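Local coordinates for Lmo0325 protein (Listeria monocytogenes EGD-e, PDB 4RYK) that probably binds DNA as an Rgg-like transcriptional regulator, with a helix-turn-helix domain and an all-helical C-terminal domain, at residues A[242-247]-A[280-285]; A[249-254]-A[287-292]; A[255-260]-A[267-272]; A[275-278]-A[284-287]. One frame throughout, in Å; residues are numbered along the deposited sequence.

All four contacts join the last three helices of the chain, 243-259, 263-279 and 283-300. Contacts 1 and 2 both pair helix 243-259 with helix 283-300, and their centres are about 11 Å apart. Contact 3 joins helix 243-259 to helix 263-279, with its centre about 9 Å from that of contact 2. Contact 4 joins helix 263-279 to helix 283-300, and its centre is about 7 Å from that of contact 1. Trp-277 of contact 4 meets Phe-244 of contact 1 and Tyr-251 and Tyr-289 of contact 2. Contact 1 reaches the second subunit most widely, the others through one or two residues. The glycan seen at residues 30-34 lies in the helix-turn-helix range, not on these helices.

Contact 1 (A[242-247]-A[280-285]); sequences SAFYRI and LHYEAI
Phe-244 puts one ring edge onto the face of Tyr-282 in a T-shaped (edge-to-face) pair. The centroids are 5.0 Å apart and the planes meet at 68°. Phe-244 CD2 does most of the touching. It stands above the middle of the phenol ring, 3.9 Å from Tyr-282 CZ. Its neighbour Phe-244 CE2 reaches toward the inner end of the same ring, 4.0 Å from Tyr-282 CD1. The side chain of Phe-244 leaves its helix with CG anti to the backbone N (chi1 178°), which carries the ring across to residues 280-285. Tyr-282 uses another rotamer. Its CG lies anti to the carbonyl carbon (chi1 -67°), and its ring turns a face toward the phenylalanine. The far end of the Phe-244 ring meets Ile-285, whose CG2 is 4.0 Å from Phe-244 CZ. Phe-244 CD1 lies over the centre of the Tyr-245 ring. Beside this aromatic group, Ile-247 CD1 meets Leu-280 CD1 at 3.9 Å, methyl to methyl. All the direct contacts are apolar. The phenol oxygen of Tyr-282 turns to the second subunit, where it bonds to the carbonyl of Ser-239. Phe-244 also stacks on Phe-240 of that subunit, and Ile-247 packs on its Leu-280. Helix 263-279 ends in a Schellman motif with His-281 at C-prime, and Tyr-282 is at the N-cap position of the next helix. The T-shaped pair joins the start of helix 243-259 to the turn before helix 283-300, at the subunit interface of this Rgg-type C-terminal domain.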
# COMPACT_ATOMS: atom_id res chain seq x y z
N SER A 242 -7.31 2.18 -4.42
CA SER A 242 -7.32 1.90 -5.84
C SER A 242 -8.29 2.75 -6.59
O SER A 242 -8.63 2.48 -7.75
CB SER A 242 -7.59 0.40 -6.06
OG SER A 242 -8.75 0.02 -5.38
N ALA A 243 -8.69 3.84 -5.96
CA ALA A 243 -9.56 4.82 -6.61
C ALA A 243 -9.02 5.29 -7.95
O ALA A 243 -9.77 5.41 -8.91
CB ALA A 243 -9.78 6.01 -5.71
N PHE A 244 -7.73 5.54 -8.03
CA PHE A 244 -7.16 5.98 -9.28
C PHE A 244 -7.49 5.02 -10.44
O PHE A 244 -7.82 5.43 -11.55
CB PHE A 244 -5.63 6.12 -9.12
CG PHE A 244 -4.91 6.53 -10.40
CD1 PHE A 244 -4.43 5.58 -11.29
CD2 PHE A 244 -4.72 7.88 -10.72
CE1 PHE A 244 -3.78 5.95 -12.47
CE2 PHE A 244 -4.06 8.26 -11.89
CZ PHE A 244 -3.61 7.30 -12.77
N TYR A 245 -7.37 3.74 -10.19
CA TYR A 245 -7.64 2.77 -11.22
C TYR A 245 -9.11 2.59 -11.54
O TYR A 245 -9.45 2.06 -12.58
CB TYR A 245 -6.96 1.43 -10.89
CG TYR A 245 -5.48 1.54 -11.07
CD1 TYR A 245 -4.94 1.60 -12.33
CD2 TYR A 245 -4.64 1.63 -9.99
CE1 TYR A 245 -3.56 1.74 -12.53
CE2 TYR A 245 -3.28 1.78 -10.16
CZ TYR A 245 -2.74 1.81 -11.44
OH TYR A 245 -1.38 1.91 -11.61
N ARG A 246 -10.00 3.03 -10.66
CA ARG A 246 -11.42 3.06 -10.99
C ARG A 246 -11.65 4.14 -12.05
O ARG A 246 -12.54 4.02 -12.88
CB ARG A 246 -12.26 3.32 -9.75
CG ARG A 246 -12.07 2.24 -8.71
CD ARG A 246 -13.11 2.38 -7.63
NE ARG A 246 -12.90 1.48 -6.50
CZ ARG A 246 -13.78 1.29 -5.54
NH1 ARG A 246 -14.92 1.93 -5.57
NH2 ARG A 246 -13.52 0.46 -4.53
N ILE A 247 -10.82 5.18 -12.05
CA ILE A 247 -10.97 6.23 -13.05
C ILE A 247 -10.52 5.64 -14.39
O ILE A 247 -11.19 5.80 -15.43
CB ILE A 247 -10.13 7.49 -12.73
CG1 ILE A 247 -10.48 8.09 -11.36
CG2 ILE A 247 -10.38 8.56 -13.79
CD1 ILE A 247 -9.43 9.10 -10.91
N LEU A 280 -8.73 16.02 -9.64
CA LEU A 280 -7.97 15.40 -8.57
C LEU A 280 -6.47 15.65 -8.69
O LEU A 280 -5.71 15.00 -8.01
CB LEU A 280 -8.23 13.88 -8.46
CG LEU A 280 -9.69 13.45 -8.26
CD1 LEU A 280 -9.79 11.95 -8.20
CD2 LEU A 280 -10.29 14.03 -7.00
N HIS A 281 -6.08 16.62 -9.50
CA HIS A 281 -4.71 17.16 -9.55
C HIS A 281 -3.73 16.10 -10.13
O HIS A 281 -2.56 16.03 -9.74
CB HIS A 281 -4.30 17.73 -8.18
CG HIS A 281 -5.43 18.41 -7.46
ND1 HIS A 281 -5.97 19.61 -7.88
CD2 HIS A 281 -6.15 18.05 -6.37
CE1 HIS A 281 -6.98 19.93 -7.10
NE2 HIS A 281 -7.11 19.00 -6.17
N TYR A 282 -4.24 15.24 -11.02
CA TYR A 282 -3.40 14.36 -11.82
C TYR A 282 -3.35 14.93 -13.22
O TYR A 282 -3.75 14.28 -14.18
CB TYR A 282 -3.97 12.92 -11.88
CG TYR A 282 -3.95 12.15 -10.57
CD1 TYR A 282 -2.79 11.62 -10.08
CD2 TYR A 282 -5.12 11.94 -9.84
CE1 TYR A 282 -2.76 10.93 -8.91
CE2 TYR A 282 -5.12 11.27 -8.63
CZ TYR A 282 -3.94 10.77 -8.17
OH TYR A 282 -3.91 10.06 -7.00
N GLU A 283 -2.80 16.13 -13.37
CA GLU A 283 -2.86 16.82 -14.67
C GLU A 283 -2.12 16.09 -15.78
O GLU A 283 -2.62 15.95 -16.91
CB GLU A 283 -2.31 18.24 -14.59
CG GLU A 283 -3.33 19.26 -14.10
CD GLU A 283 -3.41 19.38 -12.55
OE1 GLU A 283 -2.63 18.68 -11.83
OE2 GLU A 283 -4.24 20.21 -12.06
N ALA A 284 -0.95 15.59 -15.46
CA ALA A 284 -0.15 14.91 -16.48
C ALA A 284 -0.87 13.65 -16.98
O ALA A 284 -0.87 13.34 -18.17
CB ALA A 284 1.25 14.61 -15.93
N ILE A 285 -1.55 12.95 -16.09
CA ILE A 285 -2.33 11.80 -16.50
C ILE A 285 -3.48 12.26 -17.40
O ILE A 285 -3.75 11.64 -18.46
CB ILE A 285 -2.89 11.04 -15.28
CG1 ILE A 285 -1.74 10.53 -14.39
CG2 ILE A 285 -3.90 9.97 -15.69
CD1 ILE A 285 -0.83 9.52 -15.03

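Contact 2 (A[249-254]-A[287-292]); sequences ANYYQG and DLYSVV
The ring of Tyr-251 takes an edge of Tyr-289 on one face. Tyr-289 CD2 stands over the centre of that ring, 3.8 Å from Tyr-251 CD1. The ring planes are 63° apart and the centroids 4.9 Å, a T-shaped pair. At the edge of the Tyr-251 ring, in its plane, lies Tyr-252 CD1. The ring of Tyr-252 in turn has Tyr-251 CD1 over one face, toward the rim. The hydroxyl of Tyr-252 lies at the edge of Tyr-289, near its plane, with Tyr-252 OH 3.7 Å from Tyr-289 CE2. The side chains of Tyr-252 and Tyr-289 cross at about a right angle. Three tyrosines thus meet as one group, although two of them are neighbours on the same helix. Tyr-251 has CG anti to the backbone N (chi1 177°), while CG of Tyr-252 sits beside its backbone N. Successive helix positions and different chi1 values send the two rings different ways, and Tyr-289 touches both.

Segments 249-254 and 287-292 run nearly parallel, at 12°, and their axes approach to 12.4 Å. The tyrosine rings span this distance. Helix 263-279 packs against both, consistent with the stacked helical hairpins of the TPR clan, to which the Rgg C-terminal domain belongs. Its Ala-270, Ala-273 and Trp-277 touch Tyr-251, and Trp-277 also stacks on Tyr-289. At the other end of the contact, Val-292 CG1 approaches Tyr-251 OH at 3.6 Å. Tyr-252 OH is 3.6 Å from Tyr-289 OH, a packing distance; the hydrogen bond of Tyr-252 OH is with Asp-212 OD2.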
# COMPACT_ATOMS: atom_id res chain seq x y z
N ALA A 249 -10.47 2.51 -15.27
CA ALA A 249 -11.55 1.59 -15.71
C ALA A 249 -12.73 2.34 -16.34
O ALA A 249 -13.27 1.90 -17.37
CB ALA A 249 -12.04 0.74 -14.56
N ASN A 250 -13.11 3.47 -15.77
CA ASN A 250 -14.18 4.28 -16.36
C ASN A 250 -13.79 4.79 -17.74
O ASN A 250 -14.63 4.77 -18.65
CB ASN A 250 -14.60 5.47 -15.50
CG ASN A 250 -15.47 5.08 -14.30
OD1 ASN A 250 -16.01 3.98 -14.22
ND2 ASN A 250 -15.63 6.01 -13.36
N TYR A 251 -12.53 5.25 -17.89
CA TYR A 251 -12.03 5.66 -19.18
C TYR A 251 -12.16 4.53 -20.24
O TYR A 251 -12.73 4.71 -21.31
CB TYR A 251 -10.58 6.14 -19.12
CG TYR A 251 -10.11 6.48 -20.51
CD1 TYR A 251 -9.54 5.52 -21.32
CD2 TYR A 251 -10.31 7.76 -21.03
CE1 TYR A 251 -9.17 5.81 -22.63
CE2 TYR A 251 -9.95 8.07 -22.32
CZ TYR A 251 -9.39 7.10 -23.13
OH TYR A 251 -9.05 7.44 -24.42
N TYR A 252 -11.60 3.37 -19.94
CA TYR A 252 -11.65 2.26 -20.91
C TYR A 252 -13.07 1.71 -21.21
O TYR A 252 -13.33 1.28 -22.33
CB TYR A 252 -10.66 1.14 -20.53
CG TYR A 252 -9.22 1.57 -20.73
CD1 TYR A 252 -8.74 1.90 -22.00
CD2 TYR A 252 -8.34 1.64 -19.67
CE1 TYR A 252 -7.42 2.29 -22.19
CE2 TYR A 252 -7.01 2.05 -19.85
CZ TYR A 252 -6.57 2.39 -21.10
OH TYR A 252 -5.27 2.79 -21.29
N GLN A 253 -13.98 1.78 -20.25
CA GLN A 253 -15.37 1.35 -20.45
C GLN A 253 -15.98 2.31 -21.48
O GLN A 253 -16.73 1.91 -22.39
CB GLN A 253 -16.15 1.34 -19.14
CG GLN A 253 -17.61 0.94 -19.26
CD GLN A 253 -17.80 -0.44 -19.89
OE1 GLN A 253 -17.86 -1.42 -19.18
NE2 GLN A 253 -17.82 -0.52 -21.23
N GLY A 254 -15.58 3.58 -21.36
CA GLY A 254 -16.01 4.60 -22.31
C GLY A 254 -15.57 4.27 -23.72
O GLY A 254 -16.36 4.28 -24.64
N ASP A 287 -3.69 14.80 -19.35
CA ASP A 287 -3.10 15.23 -20.62
C ASP A 287 -2.77 14.03 -21.48
O ASP A 287 -3.07 13.99 -22.67
CB ASP A 287 -1.78 15.98 -20.38
CG ASP A 287 -1.98 17.39 -19.79
OD1 ASP A 287 -3.10 17.91 -19.86
OD2 ASP A 287 -1.00 17.98 -19.27
N LEU A 288 -2.15 13.05 -20.86
CA LEU A 288 -1.82 11.85 -21.58
C LEU A 288 -3.05 11.14 -22.11
O LEU A 288 -3.07 10.73 -23.27
CB LEU A 288 -0.97 10.94 -20.72
CG LEU A 288 -0.67 9.65 -21.45
CD1 LEU A 288 0.29 9.88 -22.64
CD2 LEU A 288 -0.13 8.63 -20.46
N TYR A 289 -4.10 11.03 -21.30
CA TYR A 289 -5.30 10.32 -21.76
C TYR A 289 -6.06 11.10 -22.80
O TYR A 289 -6.75 10.47 -23.58
CB TYR A 289 -6.26 9.92 -20.62
CG TYR A 289 -5.85 8.60 -20.05
CD1 TYR A 289 -4.93 8.54 -19.05
CD2 TYR A 289 -6.33 7.42 -20.57
CE1 TYR A 289 -4.50 7.34 -18.55
CE2 TYR A 289 -5.91 6.21 -20.09
CZ TYR A 289 -4.99 6.19 -19.08
OH TYR A 289 -4.55 5.02 -18.57
N SER A 290 -5.99 12.44 -22.76
CA SER A 290 -6.51 13.26 -23.87
C SER A 290 -5.90 12.93 -25.22
O SER A 290 -6.58 12.97 -26.21
CB SER A 290 -6.25 14.74 -23.64
OG SER A 290 -6.91 15.06 -22.44
N VAL A 291 -4.60 12.65 -25.24
CA VAL A 291 -3.93 12.22 -26.45
C VAL A 291 -4.44 10.85 -26.85
O VAL A 291 -4.77 10.61 -28.00
CB VAL A 291 -2.42 12.17 -26.23
CG1 VAL A 291 -1.70 11.54 -27.45
CG2 VAL A 291 -1.94 13.57 -25.95
N VAL A 292 -4.50 9.93 -25.90
CA VAL A 292 -5.03 8.64 -26.21
C VAL A 292 -6.40 8.76 -26.84
O VAL A 292 -6.74 8.07 -27.81
CB VAL A 292 -5.12 7.76 -24.97
CG1 VAL A 292 -5.70 6.41 -25.32
CG2 VAL A 292 -3.75 7.60 -24.32

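Contact 3 (A[255-260]-A[267-272]); sequences AIWMKE and YRQAKR
The side-chain amide of Gln-269, which touches Trp-257, is held through NE2 by a hydrogen bond to the carbonyl of Asn-250, about two turns before Trp-257 on the same helix. This bond reaches back across to helix 243-259 and fixes the amide beside the indole. Trp-257 CZ3 then sits 3.7 Å from Gln-269 OE1. The oxygen lies at the edge of the indole, near its plane, so the two groups are not stacked. Gln-269 CD is equally close to the same ring carbon, and the amide is tilted well out of the indole plane. The indole also has a cation-pi partner in Lys-265.

Segments 255-259 and 267-272 run almost antiparallel, at 162°, with their axes 8.6 Å apart. They belong to helices 243-259 and 263-279, the two arms of a helical hairpin in the Rgg-type C-terminal domain, joined by a short loop. Met-258, present as selenomethionine, lies between them. Its CG rests 3.6 Å from the backbone N of Tyr-267, and its SE is 3.8 Å from Tyr-267 CB. SE also makes a Met-aromatic contact with the Tyr-267 ring. It comes in at the edge, 5.4 Å from the centroid and 81° off the ring normal. A turn about the CG-SE bond (chi3 -93°) brings CE to Ala-270 CB at 4.1 Å. Helix 283-300 also borders Met-258, through Leu-293, Phe-296 and Leu-297. Tyr-267 carries Lys-271 CG over one face of its ring.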
# COMPACT_ATOMS: atom_id res chain seq x y z
N ALA A 255 -14.30 3.95 -23.87
CA ALA A 255 -13.73 3.64 -25.17
C ALA A 255 -14.41 2.42 -25.79
O ALA A 255 -14.75 2.41 -26.97
CB ALA A 255 -12.23 3.39 -25.03
N ILE A 256 -14.60 1.38 -24.99
CA ILE A 256 -15.26 0.18 -25.46
C ILE A 256 -16.71 0.42 -25.86
O ILE A 256 -17.18 -0.12 -26.87
CB ILE A 256 -15.15 -0.94 -24.43
CG1 ILE A 256 -13.66 -1.35 -24.30
CG2 ILE A 256 -16.01 -2.12 -24.86
CD1 ILE A 256 -13.40 -2.45 -23.30
N TRP A 257 -17.40 1.24 -25.10
CA TRP A 257 -18.73 1.64 -25.52
C TRP A 257 -18.72 2.30 -26.89
O TRP A 257 -19.59 2.01 -27.73
CB TRP A 257 -19.40 2.56 -24.50
CG TRP A 257 -19.97 1.81 -23.34
CD1 TRP A 257 -20.36 0.51 -23.31
CD2 TRP A 257 -20.22 2.33 -22.03
NE1 TRP A 257 -20.84 0.19 -22.06
CE2 TRP A 257 -20.78 1.30 -21.26
CE3 TRP A 257 -20.06 3.59 -21.44
CZ2 TRP A 257 -21.15 1.46 -19.92
CZ3 TRP A 257 -20.44 3.76 -20.11
CH2 TRP A 257 -20.98 2.70 -19.37
N MSE A 258 -17.74 3.16 -27.15
CA MSE A 258 -17.67 3.81 -28.46
C MSE A 258 -17.51 2.79 -29.55
O MSE A 258 -18.14 2.88 -30.58
CB MSE A 258 -16.54 4.84 -28.51
CG MSE A 258 -16.85 5.98 -27.56
SE MSE A 258 -15.70 7.54 -27.81
CE MSE A 258 -14.35 7.05 -26.49
N LYS A 259 -16.67 1.82 -29.32
CA LYS A 259 -16.47 0.74 -30.24
C LYS A 259 -17.68 -0.17 -30.36
O LYS A 259 -17.82 -0.83 -31.36
CB LYS A 259 -15.31 -0.13 -29.78
CG LYS A 259 -13.95 0.51 -29.94
CD LYS A 259 -13.56 0.57 -31.40
CE LYS A 259 -13.17 -0.80 -31.94
NZ LYS A 259 -13.74 -0.95 -33.30
N GLU A 260 -18.51 -0.26 -29.33
CA GLU A 260 -19.68 -1.10 -29.43
C GLU A 260 -20.87 -0.31 -29.98
O GLU A 260 -22.00 -0.67 -29.70
CB GLU A 260 -20.02 -1.70 -28.07
CG GLU A 260 -19.04 -2.76 -27.63
CD GLU A 260 -19.21 -3.17 -26.17
OE1 GLU A 260 -19.80 -2.41 -25.37
OE2 GLU A 260 -18.72 -4.26 -25.81
N TYR A 267 -18.21 8.32 -25.25
CA TYR A 267 -17.45 9.55 -25.29
C TYR A 267 -17.63 10.39 -24.03
O TYR A 267 -16.64 10.89 -23.51
CB TYR A 267 -17.89 10.36 -26.47
CG TYR A 267 -17.14 11.63 -26.66
CD1 TYR A 267 -15.80 11.63 -27.01
CD2 TYR A 267 -17.78 12.85 -26.52
CE1 TYR A 267 -15.11 12.82 -27.20
CE2 TYR A 267 -17.11 14.05 -26.71
CZ TYR A 267 -15.78 14.02 -27.05
OH TYR A 267 -15.13 15.19 -27.22
N ARG A 268 -18.85 10.56 -23.54
CA ARG A 268 -19.08 11.35 -22.34
C ARG A 268 -18.41 10.70 -21.12
O ARG A 268 -17.89 11.37 -20.26
CB ARG A 268 -20.57 11.55 -22.09
CG ARG A 268 -21.31 12.33 -23.20
CD ARG A 268 -21.40 13.86 -22.98
NE ARG A 268 -22.55 14.29 -22.16
CZ ARG A 268 -22.86 15.57 -21.88
NH1 ARG A 268 -22.13 16.57 -22.34
NH2 ARG A 268 -23.93 15.84 -21.12
N GLN A 269 -18.39 9.38 -21.07
CA GLN A 269 -17.77 8.72 -19.96
C GLN A 269 -16.26 8.91 -19.98
O GLN A 269 -15.66 9.12 -18.94
CB GLN A 269 -18.09 7.25 -20.03
CG GLN A 269 -17.27 6.41 -19.08
CD GLN A 269 -18.11 5.79 -18.03
OE1 GLN A 269 -19.17 6.29 -17.71
NE2 GLN A 269 -17.66 4.65 -17.53
N ALA A 270 -15.66 8.80 -21.16
CA ALA A 270 -14.22 8.98 -21.32
C ALA A 270 -13.79 10.41 -20.99
O ALA A 270 -12.79 10.62 -20.33
CB ALA A 270 -13.81 8.64 -22.75
N LYS A 271 -14.54 11.38 -21.49
CA LYS A 271 -14.33 12.79 -21.14
C LYS A 271 -14.49 13.05 -19.64
O LYS A 271 -13.79 13.86 -19.08
CB LYS A 271 -15.29 13.68 -21.92
CG LYS A 271 -14.98 13.72 -23.42
CD LYS A 271 -13.90 14.75 -23.75
CE LYS A 271 -14.50 16.14 -23.94
NZ LYS A 271 -13.48 17.19 -24.26
N ARG A 272 -15.41 12.35 -19.00
CA ARG A 272 -15.61 12.52 -17.58
C ARG A 272 -14.39 11.97 -16.79
O ARG A 272 -13.95 12.56 -15.79
CB ARG A 272 -16.90 11.85 -17.18
CG ARG A 272 -17.09 11.77 -15.70
CD ARG A 272 -17.83 12.98 -15.24
NE ARG A 272 -17.05 14.19 -15.07
CZ ARG A 272 -16.38 14.55 -13.97
NH1 ARG A 272 -15.76 15.72 -13.93
NH2 ARG A 272 -16.32 13.75 -12.90

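Contact 4 (A[275-278]-A[284-287]); sequences QTWK and AIAD
A tight helical hairpin joins helix 263-279 to helix 283-300, and this contact packs its two arms together on both sides of the turn. Trp-277 and Ile-285 meet in a CH-pi contact. Ile-285 CG2 stands over the five-membered ring, 3.5 Å from its centroid and only 7° off the normal. Its nearest ring atom is Trp-277 CD2, at 3.5 Å. The methyl is the branch of Ile-285 that lies anti to the backbone N, which directs it at the indole. Nearer the backbone, Trp-277 CB touches Ala-286 CB at 4.0 Å. The same Ala-286 CB also meets Lys-278 CG at 3.5 Å. The lysine chain is extended beyond CG and runs past the alanine, with Lys-278 CE 3.9 Å from Ala-286 CB. The small alanine lets the backbones come close, with the CA atoms of Trp-277 and Ala-286 5.4 Å apart. Lys-278 NZ stays 5.5 Å from Asp-287 OD1, so any attraction between these charges acts over a distance. The indole also packs on Ile-247, Val-248 and Tyr-251 of helix 243-259. Trp-277 thus packs its own helix against both neighbours; the arrangement is that of an antiparallel helical hairpin, consistent with a TPR-clan fold.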
# COMPACT_ATOMS: atom_id res chain seq x y z
N GLN A 275 -11.62 14.61 -17.06
CA GLN A 275 -11.95 15.74 -16.17
C GLN A 275 -11.73 15.39 -14.72
O GLN A 275 -11.36 16.24 -13.92
CB GLN A 275 -13.41 16.13 -16.40
CG GLN A 275 -13.94 17.34 -15.65
CD GLN A 275 -13.15 18.63 -15.82
OE1 GLN A 275 -12.58 18.92 -16.89
NE2 GLN A 275 -13.12 19.44 -14.73
N THR A 276 -11.99 14.13 -14.36
CA THR A 276 -11.82 13.68 -13.01
C THR A 276 -10.36 13.66 -12.66
O THR A 276 -9.98 14.10 -11.58
CB THR A 276 -12.45 12.30 -12.77
OG1 THR A 276 -13.87 12.39 -12.95
CG2 THR A 276 -12.20 11.87 -11.35
N TRP A 277 -9.51 13.16 -13.56
CA TRP A 277 -8.08 13.23 -13.29
C TRP A 277 -7.64 14.70 -13.08
O TRP A 277 -6.77 14.98 -12.22
CB TRP A 277 -7.25 12.61 -14.41
CG TRP A 277 -7.17 11.11 -14.34
CD1 TRP A 277 -6.79 10.37 -13.28
CD2 TRP A 277 -7.42 10.20 -15.39
NE1 TRP A 277 -6.80 9.06 -13.58
CE2 TRP A 277 -7.21 8.92 -14.88
CE3 TRP A 277 -7.86 10.33 -16.71
CZ2 TRP A 277 -7.38 7.78 -15.65
CZ3 TRP A 277 -8.06 9.21 -17.46
CH2 TRP A 277 -7.80 7.94 -16.92
N LYS A 278 -8.22 15.62 -13.84
CA LYS A 278 -7.88 17.04 -13.66
C LYS A 278 -8.32 17.54 -12.33
O LYS A 278 -7.55 18.21 -11.66
CB LYS A 278 -8.50 17.95 -14.71
CG LYS A 278 -7.83 17.78 -16.04
CD LYS A 278 -8.46 18.62 -17.11
CE LYS A 278 -7.85 18.27 -18.45
NZ LYS A 278 -8.49 19.06 -19.54
N ALA A 284 -0.95 15.59 -15.46
CA ALA A 284 -0.15 14.91 -16.48
C ALA A 284 -0.87 13.65 -16.98
O ALA A 284 -0.87 13.34 -18.17
CB ALA A 284 1.25 14.61 -15.93
N ILE A 285 -1.55 12.95 -16.09
CA ILE A 285 -2.33 11.80 -16.50
C ILE A 285 -3.48 12.26 -17.40
O ILE A 285 -3.75 11.64 -18.46
CB ILE A 285 -2.89 11.04 -15.28
CG1 ILE A 285 -1.74 10.53 -14.39
CG2 ILE A 285 -3.90 9.97 -15.69
CD1 ILE A 285 -0.83 9.52 -15.03
N ALA A 286 -4.17 13.33 -17.00
CA ALA A 286 -5.29 13.81 -17.83
C ALA A 286 -4.83 14.14 -19.25
O ALA A 286 -5.56 13.90 -20.20
CB ALA A 286 -5.93 15.04 -17.25
N ASP A 287 -3.69 14.80 -19.35
CA ASP A 287 -3.10 15.23 -20.62
C ASP A 287 -2.77 14.03 -21.48
O ASP A 287 -3.07 13.99 -22.67
CB ASP A 287 -1.78 15.98 -20.38
CG ASP A 287 -1.98 17.39 -19.79
OD1 ASP A 287 -3.10 17.91 -19.86
OD2 ASP A 287 -1.00 17.98 -19.27